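Local coordinates for protein trichothecene 3-O-acetyltransferase (Gibberella zeae, PDB 2RKV) that probably transfers an acetyl group from acetyl-coenzyme A to the 3-hydroxyl of trichothecene mycotoxins such as T-2 toxin, as a member of the BAHD acyltransferase superfamily, at residues M312-S317 and V363-D368; V208-V213 and P286-R291. One frame throughout, in Å; residues are numbered along the deposited sequence. Where two conformers were deposited one is given.

Contact 1 of 2, residues M312-S317 and V363-D368; sequences MTYHNS and VSLTAD. With ZBA (12,13-Epoxytrichothec-9-ene-3,4,8,15-tetrol-4,15-diacetate-8-isovalerate), chain D.
Leu-365, in the loop 363-368, comes to 6.8 Å, CA to CA, from Met-312 on 312-317, part of an edge strand (310-318) of a seven-stranded mixed sheet; no backbone hydrogen bond joins the segments. In this BAHD-superfamily acyltransferase the pair forms part of the trichothecene pocket. Tyr-314 lies with CG anti to its own carbonyl carbon (chi1 -57°), and its hydroxyl gives a short hydrogen bond, OH to Leu-365 O at 2.6 Å. The acceptor sits at the ring edge, and the phenol oxygen approaches it at a C=O...O angle of 121°, tilted 28° from the carbonyl plane. The same phenol oxygen is hydrogen-bonded to Gln-211 NE2, so two bonds hold this buried group. Met-312 has two conformers; in the one described its side chain crosses that of Leu-365 at about a right angle, Met-312 CG 3.8 Å from Leu-365 CD2. An ST turn, with Thr-366 N donating to Ser-364 OG, shapes the loop around Leu-365. In that conformer Met-312 also bends at chi2 and chi3 and brings SD to 3.4 Å from O15 of the bound T-2 toxin; Leu-365 CD1 meets the same acetyl oxygen O15 at 3.6 Å.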
ATOM      1  N   MET A 312      -1.678   9.052  -8.211  1.00 11.02           N
ATOM      2  CA  MET A 312      -1.571   9.924  -7.047  0.50 11.33           C
ATOM      3  C   MET A 312      -2.335  11.211  -7.330  1.00 11.35           C
ATOM      4  O   MET A 312      -2.526  11.573  -8.497  1.00 11.16           O
ATOM      5  CB  MET A 312      -0.109  10.299  -6.775  0.50 11.51           C
ATOM      6  CG  MET A 312       0.881   9.140  -6.755  0.50 13.56           C
ATOM      7  SD  MET A 312       0.658   8.037  -5.353  0.50 17.22           S
ATOM      8  CE  MET A 312       1.175   9.088  -4.008  0.50 16.23           C
ATOM      9  N   THR A 313      -2.748  11.897  -6.272  1.00 10.80           N
ATOM     10  CA  THR A 313      -3.132  13.302  -6.390  1.00 11.06           C
ATOM     11  C   THR A 313      -2.031  14.097  -5.678  1.00 10.41           C
ATOM     12  O   THR A 313      -1.422  13.620  -4.712  1.00 10.58           O
ATOM     13  CB  THR A 313      -4.540  13.621  -5.825  1.00 11.18           C
ATOM     14  OG1 THR A 313      -4.602  13.280  -4.436  1.00 11.89           O
ATOM     15  CG2 THR A 313      -5.631  12.873  -6.601  1.00 12.30           C
ATOM     16  N   TYR A 314      -1.765  15.302  -6.178  1.00 10.51           N
ATOM     17  CA  TYR A 314      -0.676  16.135  -5.667  1.00 10.77           C
ATOM     18  C   TYR A 314      -1.236  17.454  -5.184  1.00 11.08           C
ATOM     19  O   TYR A 314      -2.104  18.042  -5.833  1.00 11.41           O
ATOM     20  CB  TYR A 314       0.387  16.380  -6.749  1.00 10.80           C
ATOM     21  CG  TYR A 314       0.948  15.081  -7.290  1.00 11.16           C
ATOM     22  CD1 TYR A 314       0.427  14.508  -8.448  1.00 10.87           C
ATOM     23  CD2 TYR A 314       1.965  14.403  -6.611  1.00 12.40           C
ATOM     24  CE1 TYR A 314       0.908  13.286  -8.927  1.00 10.30           C
ATOM     25  CE2 TYR A 314       2.458  13.189  -7.086  1.00 11.76           C
ATOM     26  CZ  TYR A 314       1.922  12.636  -8.233  1.00 11.64           C
ATOM     27  OH  TYR A 314       2.412  11.435  -8.703  1.00 11.67           O
ATOM     28  N   HIS A 315      -0.722  17.907  -4.047  1.00 11.27           N
ATOM     29  CA  HIS A 315      -1.241  19.090  -3.365  1.00 12.10           C
ATOM     30  C   HIS A 315      -0.060  19.899  -2.865  1.00 12.51           C
ATOM     31  O   HIS A 315       0.689  19.448  -2.004  1.00 12.03           O
ATOM     32  CB  HIS A 315      -2.170  18.668  -2.223  1.00 12.03           C
ATOM     33  CG  HIS A 315      -3.212  17.677  -2.645  1.00 12.12           C
ATOM     34  ND1 HIS A 315      -2.965  16.322  -2.724  1.00 14.19           N
ATOM     35  CD2 HIS A 315      -4.490  17.853  -3.052  1.00 11.75           C
ATOM     36  CE1 HIS A 315      -4.058  15.703  -3.141  1.00 11.64           C
ATOM     37  NE2 HIS A 315      -4.995  16.608  -3.356  1.00 14.99           N
ATOM     38  N   ASN A 316       0.117  21.084  -3.443  1.00 13.38           N
ATOM     39  CA  ASN A 316       1.279  21.916  -3.153  1.00 14.22           C
ATOM     40  C   ASN A 316       0.896  23.170  -2.387  1.00 14.62           C
ATOM     41  O   ASN A 316      -0.058  23.867  -2.743  1.00 14.99           O
ATOM     42  CB  ASN A 316       2.018  22.260  -4.445  1.00 14.62           C
ATOM     43  CG  ASN A 316       2.695  21.050  -5.052  1.00 14.88           C
ATOM     44  OD1 ASN A 316       3.809  20.707  -4.680  1.00 16.98           O
ATOM     45  ND2 ASN A 316       2.009  20.385  -5.972  1.00 16.00           N
ATOM     46  N   SER A 317       1.641  23.436  -1.322  1.00 14.68           N
ATOM     47  CA  SER A 317       1.404  24.598  -0.466  1.00 14.98           C
ATOM     48  C   SER A 317       2.719  24.940   0.229  1.00 15.07           C
ATOM     49  O   SER A 317       3.796  24.629  -0.297  1.00 15.28           O
ATOM     50  CB  SER A 317       0.283  24.296   0.542  1.00 14.99           C
ATOM     51  OG  SER A 317      -0.108  25.450   1.288  1.00 15.18           O
ATOM     52  N   VAL A 363      10.195   8.434 -15.127  1.00 13.66           N
ATOM     53  CA  VAL A 363       8.839   8.515 -14.592  1.00 13.28           C
ATOM     54  C   VAL A 363       8.787   7.988 -13.155  1.00 13.39           C
ATOM     55  O   VAL A 363       9.277   6.884 -12.847  1.00 12.93           O
ATOM     56  CB  VAL A 363       7.820   7.778 -15.501  1.00 13.01           C
ATOM     57  CG1 VAL A 363       6.396   8.050 -15.039  1.00 12.77           C
ATOM     58  CG2 VAL A 363       7.994   8.204 -16.967  1.00 13.41           C
ATOM     59  N   SER A 364       8.196   8.789 -12.270  1.00 13.31           N
ATOM     60  CA  SER A 364       8.075   8.416 -10.868  1.00 13.83           C
ATOM     61  C   SER A 364       6.852   9.087 -10.279  1.00 13.90           C
ATOM     62  O   SER A 364       6.626  10.277 -10.501  1.00 13.46           O
ATOM     63  CB  SER A 364       9.317   8.835 -10.080  1.00 13.85           C
ATOM     64  OG  SER A 364       9.133   8.588  -8.696  1.00 15.74           O
ATOM     65  N   LEU A 365       6.073   8.314  -9.532  1.00 14.26           N
ATOM     66  CA  LEU A 365       4.906   8.849  -8.822  1.00 14.80           C
ATOM     67  C   LEU A 365       5.286   9.891  -7.765  1.00 15.08           C
ATOM     68  O   LEU A 365       4.426  10.640  -7.285  1.00 14.95           O
ATOM     69  CB  LEU A 365       4.111   7.711  -8.178  1.00 15.38           C
ATOM     70  CG  LEU A 365       3.434   6.754  -9.167  1.00 17.39           C
ATOM     71  CD1 LEU A 365       3.078   5.438  -8.483  1.00 19.99           C
ATOM     72  CD2 LEU A 365       2.202   7.392  -9.814  1.00 19.26           C
ATOM     73  N   THR A 366       6.565   9.930  -7.391  1.00 15.38           N
ATOM     74  CA  THR A 366       7.037  10.919  -6.419  1.00 16.05           C
ATOM     75  C   THR A 366       8.202  11.738  -6.976  1.00 16.57           C
ATOM     76  O   THR A 366       9.113  12.119  -6.232  1.00 16.65           O
ATOM     77  CB  THR A 366       7.449  10.274  -5.082  1.00 16.38           C
ATOM     78  OG1 THR A 366       8.470   9.298  -5.324  1.00 16.64           O
ATOM     79  CG2 THR A 366       6.243   9.631  -4.386  1.00 16.32           C
ATOM     80  N   ALA A 367       8.132  12.029  -8.276  1.00 17.12           N
ATOM     81  CA  ALA A 367       9.213  12.677  -9.034  1.00 17.76           C
ATOM     82  C   ALA A 367       9.724  14.001  -8.461  1.00 18.55           C
ATOM     83  O   ALA A 367      10.915  14.315  -8.598  1.00 18.90           O
ATOM     84  CB  ALA A 367       8.799  12.866 -10.483  1.00 17.67           C
ATOM     85  N   ASP A 368       8.841  14.781  -7.842  1.00 18.71           N
ATOM     86  CA  ASP A 368       9.258  16.050  -7.246  1.00 19.22           C
ATOM     87  C   ASP A 368       8.951  16.177  -5.747  1.00 19.76           C
ATOM     88  O   ASP A 368       8.916  17.284  -5.202  1.00 19.76           O
ATOM     89  CB  ASP A 368       8.726  17.244  -8.055  1.00 19.34           C
ATOM     90  CG  ASP A 368       7.207  17.398  -7.996  1.00 19.61           C
ATOM     91  OD1 ASP A 368       6.520  16.657  -7.263  1.00 20.08           O
ATOM     92  OD2 ASP A 368       6.697  18.282  -8.710  1.00 20.39           O
TER
HETATM   93  O18 ZBA D 454       8.974   5.433  -1.873  0.70 22.71           O
HETATM   94  C44 ZBA D 454       9.144   4.476  -2.512  0.70 21.78           C
HETATM   95  C45 ZBA D 454      10.340   4.175  -3.340  0.70 22.72           C
HETATM   96  C46 ZBA D 454      11.201   3.184  -2.705  0.70 23.48           C
HETATM   97  C48 ZBA D 454      11.646   3.652  -1.417  0.70 23.20           C
HETATM   98  C47 ZBA D 454      12.498   2.862  -3.381  0.70 23.39           C
HETATM   99  O17 ZBA D 454       8.244   3.488  -2.531  0.70 19.79           O
HETATM  100  C31 ZBA D 454       7.125   3.477  -1.630  0.70 16.90           C
HETATM  101  C30 ZBA D 454       5.976   4.271  -2.155  0.70 15.48           C
HETATM  102  C32 ZBA D 454       6.833   2.046  -1.379  0.70 16.60           C
HETATM  103  C39 ZBA D 454       7.959   1.292  -0.709  0.70 15.96           C
HETATM  104  C33 ZBA D 454       5.715   1.502  -1.748  0.70 15.56           C
HETATM  105  C34 ZBA D 454       4.609   2.223  -2.417  0.70 15.15           C
HETATM  106  O10 ZBA D 454       3.685   2.533  -1.355  0.70 15.75           O
HETATM  107  C29 ZBA D 454       5.030   3.536  -3.105  0.70 15.21           C
HETATM  108  C38 ZBA D 454       5.769   3.184  -4.391  0.70 16.40           C
HETATM  109  O12 ZBA D 454       6.685   4.212  -4.734  0.70 17.64           O
HETATM  110  C40 ZBA D 454       6.889   4.566  -5.992  0.70 19.26           C
HETATM  111  C41 ZBA D 454       7.927   5.660  -6.064  0.70 18.87           C
HETATM  112  O13 ZBA D 454       6.365   4.154  -6.913  0.70 20.96           O
HETATM  113  C28 ZBA D 454       3.733   4.387  -3.439  0.70 15.36           C
HETATM  114  C37 ZBA D 454       4.012   5.652  -4.275  0.70 14.73           C
HETATM  115  C35 ZBA D 454       3.049   4.681  -2.111  0.70 15.30           C
HETATM  116  C25 ZBA D 454       2.590   3.333  -1.691  0.70 15.55           C
HETATM  117  C36 ZBA D 454       3.066   5.883  -1.325  0.70 15.48           C
HETATM  118  O11 ZBA D 454       1.995   5.650  -2.209  0.70 16.00           O
HETATM  119  C27 ZBA D 454       2.644   3.463  -4.080  0.70 15.43           C
HETATM  120  C26 ZBA D 454       1.878   2.859  -2.918  0.70 15.26           C
HETATM  121  O16 ZBA D 454       1.789   1.463  -2.985  0.70 15.70           O
HETATM  122  O14 ZBA D 454       1.756   4.341  -4.779  0.70 15.91           O
HETATM  123  C42 ZBA D 454       1.011   4.032  -5.833  0.70 18.02           C
HETATM  124  O15 ZBA D 454       0.293   4.818  -6.361  0.70 19.29           O
HETATM  125  C43 ZBA D 454       1.153   2.645  -6.190  0.70 17.42           C
HETATM  126  O   HOH W   1       5.821  20.373  -6.566  1.00 38.98           O

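Contact 2 of 2, residues V208-V213 and P286-R291; sequences VDHQIV and PTEFCR
One face of the His-210 imidazole carries the carboxylate oxygen OE2 of Glu-288, 3.0 Å above the ring plane and displaced from the ring centre toward ND1, while ring and carboxylate planes stand 82° apart. At the ring edge ND1 makes its hydrogen bond to Asp-368 OD2, and the ring also meets that of Tyr-314. Glu-288 OE2 is nearest to ND1 of His-210, at 3.1 Å, and lies 3.4 Å from its CG, but the angle is too poor for a hydrogen bond. The contact is therefore an oxygen over an aromatic face, which would be favoured electrostatically if the imidazole were protonated. Glu-288 reaches it by an extended chain, with CG opposite the backbone N (chi1 -172°). Its OE2 also accepts from Asn-316 ND2 on the adjoining strand. His-210 occupies the third position of a type II beta turn, Val-208 to Gln-211, closed by Gln-211 N to Val-208 O at 3.0 Å; its phi of 69° is the positive value such a turn demands there. The turn thus sets an imidazole, held by Asp-368 of the neighbouring loop, against a glutamate of strand 286-294 in the seven-stranded mixed sheet of this BAHD-superfamily fold.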
ATOM      1  N   VAL A 208       0.766  14.723 -16.414  1.00 13.75           N
ATOM      2  CA  VAL A 208       1.954  14.118 -15.806  0.50 13.35           C
ATOM      3  C   VAL A 208       2.771  15.098 -14.949  1.00 13.26           C
ATOM      4  O   VAL A 208       3.946  14.851 -14.633  1.00 12.73           O
ATOM      5  CB  VAL A 208       2.821  13.430 -16.871  0.50 13.86           C
ATOM      6  CG2 VAL A 208       2.151  12.262 -17.531  0.50 12.25           C
ATOM      7  N   ASP A 209       2.141  16.204 -14.553  1.00 13.35           N
ATOM      8  CA  ASP A 209       2.762  17.123 -13.606  1.00 13.15           C
ATOM      9  C   ASP A 209       3.193  16.313 -12.379  1.00 12.82           C
ATOM     10  O   ASP A 209       2.454  15.429 -11.928  1.00 12.12           O
ATOM     11  CB  ASP A 209       1.758  18.197 -13.159  1.00 13.77           C
ATOM     12  CG  ASP A 209       1.605  19.345 -14.164  1.00 15.15           C
ATOM     13  OD1 ASP A 209       2.313  19.392 -15.196  1.00 15.76           O
ATOM     14  OD2 ASP A 209       0.755  20.224 -13.895  1.00 17.00           O
ATOM     15  N   HIS A 210       4.383  16.607 -11.847  1.00 12.53           N
ATOM     16  CA  HIS A 210       4.911  15.961 -10.631  1.00 12.90           C
ATOM     17  C   HIS A 210       5.283  14.489 -10.822  1.00 12.58           C
ATOM     18  O   HIS A 210       5.558  13.791  -9.840  1.00 13.14           O
ATOM     19  CB  HIS A 210       3.938  16.077  -9.449  1.00 13.02           C
ATOM     20  CG  HIS A 210       3.311  17.427  -9.311  1.00 15.07           C
ATOM     21  ND1 HIS A 210       4.034  18.547  -8.965  1.00 15.62           N
ATOM     22  CD2 HIS A 210       2.031  17.838  -9.474  1.00 16.20           C
ATOM     23  CE1 HIS A 210       3.227  19.591  -8.921  1.00 16.51           C
ATOM     24  NE2 HIS A 210       2.007  19.190  -9.224  1.00 15.73           N
ATOM     25  N   GLN A 211       5.308  14.023 -12.072  1.00 12.57           N
ATOM     26  CA  GLN A 211       5.553  12.591 -12.325  1.00 12.43           C
ATOM     27  C   GLN A 211       6.735  12.284 -13.240  1.00 12.95           C
ATOM     28  O   GLN A 211       7.049  11.118 -13.490  1.00 12.30           O
ATOM     29  CB  GLN A 211       4.282  11.909 -12.825  1.00 11.91           C
ATOM     30  CG  GLN A 211       3.153  11.991 -11.799  1.00 12.02           C
ATOM     31  CD  GLN A 211       1.879  11.322 -12.256  1.00 11.09           C
ATOM     32  OE1 GLN A 211       1.520  11.378 -13.432  1.00 11.56           O
ATOM     33  NE2 GLN A 211       1.174  10.694 -11.313  1.00 11.06           N
ATOM     34  N   ILE A 212       7.392  13.328 -13.739  1.00 13.87           N
ATOM     35  CA  ILE A 212       8.577  13.147 -14.559  1.00 14.67           C
ATOM     36  C   ILE A 212       9.744  13.865 -13.888  1.00 15.55           C
ATOM     37  O   ILE A 212       9.680  15.071 -13.629  1.00 15.05           O
ATOM     38  CB  ILE A 212       8.365  13.646 -16.007  1.00 14.91           C
ATOM     39  CG1 ILE A 212       7.162  12.938 -16.644  1.00 15.68           C
ATOM     40  CG2 ILE A 212       9.631  13.394 -16.848  1.00 15.99           C
ATOM     41  CD1 ILE A 212       6.703  13.555 -17.948  1.00 17.31           C
ATOM     42  N   VAL A 213      10.792  13.106 -13.585  1.00 15.90           N
ATOM     43  CA  VAL A 213      11.993  13.646 -12.946  1.00 17.70           C
ATOM     44  C   VAL A 213      12.679  14.605 -13.921  1.00 18.27           C
ATOM     45  O   VAL A 213      12.799  14.314 -15.116  1.00 18.63           O
ATOM     46  CB  VAL A 213      12.953  12.503 -12.501  1.00 17.48           C
ATOM     47  CG1 VAL A 213      14.300  13.057 -12.039  1.00 19.04           C
ATOM     48  CG2 VAL A 213      12.322  11.667 -11.393  1.00 18.07           C
ATOM     49  N   PRO A 286       8.187  25.103   0.698  1.00 18.00           N
ATOM     50  CA  PRO A 286       7.140  24.363  -0.017  1.00 17.33           C
ATOM     51  C   PRO A 286       6.897  22.999   0.617  1.00 16.68           C
ATOM     52  O   PRO A 286       7.817  22.405   1.193  1.00 16.78           O
ATOM     53  CB  PRO A 286       7.717  24.201  -1.428  1.00 17.63           C
ATOM     54  CG  PRO A 286       8.744  25.316  -1.543  1.00 18.04           C
ATOM     55  CD  PRO A 286       9.329  25.420  -0.178  1.00 18.12           C
ATOM     56  N   THR A 287       5.651  22.541   0.536  1.00 15.43           N
ATOM     57  CA  THR A 287       5.293  21.193   0.974  1.00 14.47           C
ATOM     58  C   THR A 287       4.318  20.583  -0.020  1.00 13.97           C
ATOM     59  O   THR A 287       3.355  21.233  -0.447  1.00 13.36           O
ATOM     60  CB  THR A 287       4.728  21.141   2.424  1.00 14.73           C
ATOM     61  OG1 THR A 287       4.370  19.788   2.757  1.00 13.28           O
ATOM     62  CG2 THR A 287       3.507  22.034   2.609  1.00 13.71           C
ATOM     63  N   GLU A 288       4.585  19.333  -0.396  1.00 13.17           N
ATOM     64  CA  GLU A 288       3.709  18.617  -1.315  1.00 12.62           C
ATOM     65  C   GLU A 288       3.149  17.367  -0.648  1.00 11.98           C
ATOM     66  O   GLU A 288       3.900  16.570  -0.096  1.00 11.97           O
ATOM     67  CB  GLU A 288       4.451  18.237  -2.592  1.00 12.37           C
ATOM     68  CG  GLU A 288       3.537  17.653  -3.676  1.00 14.24           C
ATOM     69  CD  GLU A 288       4.296  17.279  -4.928  1.00 16.57           C
ATOM     70  OE1 GLU A 288       5.282  16.519  -4.819  1.00 20.29           O
ATOM     71  OE2 GLU A 288       3.902  17.729  -6.025  1.00 18.60           O
ATOM     72  N   PHE A 289       1.827  17.232  -0.671  1.00 11.31           N
ATOM     73  CA  PHE A 289       1.166  15.992  -0.240  1.00 10.77           C
ATOM     74  C   PHE A 289       0.935  15.149  -1.492  1.00 10.50           C
ATOM     75  O   PHE A 289       0.345  15.634  -2.468  1.00  9.79           O
ATOM     76  CB  PHE A 289      -0.180  16.303   0.426  1.00 10.74           C
ATOM     77  CG  PHE A 289      -0.760  15.159   1.226  1.00 10.94           C
ATOM     78  CD1 PHE A 289      -0.623  15.127   2.606  1.00 10.11           C
ATOM     79  CD2 PHE A 289      -1.466  14.119   0.599  1.00 12.28           C
ATOM     80  CE1 PHE A 289      -1.181  14.085   3.369  1.00 11.79           C
ATOM     81  CE2 PHE A 289      -2.016  13.061   1.359  1.00 11.79           C
ATOM     82  CZ  PHE A 289      -1.870  13.048   2.736  1.00 11.19           C
ATOM     83  N   CYS A 290       1.401  13.895  -1.463  1.00 10.27           N
ATOM     84  CA  CYS A 290       1.183  12.966  -2.567  1.00 10.91           C
ATOM     85  C   CYS A 290       0.279  11.866  -2.024  1.00 10.45           C
ATOM     86  O   CYS A 290       0.677  11.145  -1.101  1.00 10.54           O
ATOM     87  CB  CYS A 290       2.511  12.349  -3.024  1.00 11.39           C
ATOM     88  SG  CYS A 290       3.805  13.555  -3.484  1.00 13.74           S
ATOM     89  N   ARG A 291      -0.926  11.753  -2.577  1.00 10.26           N
ATOM     90  CA  ARG A 291      -1.925  10.802  -2.057  1.00 10.08           C
ATOM     91  C   ARG A 291      -2.226   9.696  -3.069  1.00 10.07           C
ATOM     92  O   ARG A 291      -2.613   9.984  -4.193  1.00  9.83           O
ATOM     93  CB  ARG A 291      -3.224  11.541  -1.710  1.00  9.95           C
ATOM     94  CG  ARG A 291      -4.209  10.722  -0.897  1.00  9.60           C
ATOM     95  CD  ARG A 291      -5.592  11.373  -0.906  1.00  9.81           C
ATOM     96  NE  ARG A 291      -6.465  10.899   0.168  1.00 10.17           N
ATOM     97  CZ  ARG A 291      -7.668  11.419   0.417  1.00  9.59           C
ATOM     98  NH1 ARG A 291      -8.111  12.417  -0.343  1.00  8.56           N
ATOM     99  NH2 ARG A 291      -8.417  10.952   1.410  1.00  9.80           N
TER

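How the contacts relate
The two contacts lie almost on top of one another, their centres about 2 Å apart, on the same side of the chain's centre. Contact 2 closes before contact 1 opens: loop 208-213 and strand segment 286-291 come first, then 312-317 and loop 363-368. Strands 286-294 and 310-318 are antiparallel neighbours in the seven-stranded mixed sheet, and both loops lie over this pair. The loops are also joined to each other by backbone hydrogen bonding between Gln-211 and Ser-364. Asp-368 OD1 comes to 2.7 Å from Glu-288 OE1, consistent with a shared proton. Contact 1 lines the toxin pocket through Met-312, Leu-365 and Thr-366, with contact 2 behind it; on the strand of contact 2, Arg-291 touches coenzyme A.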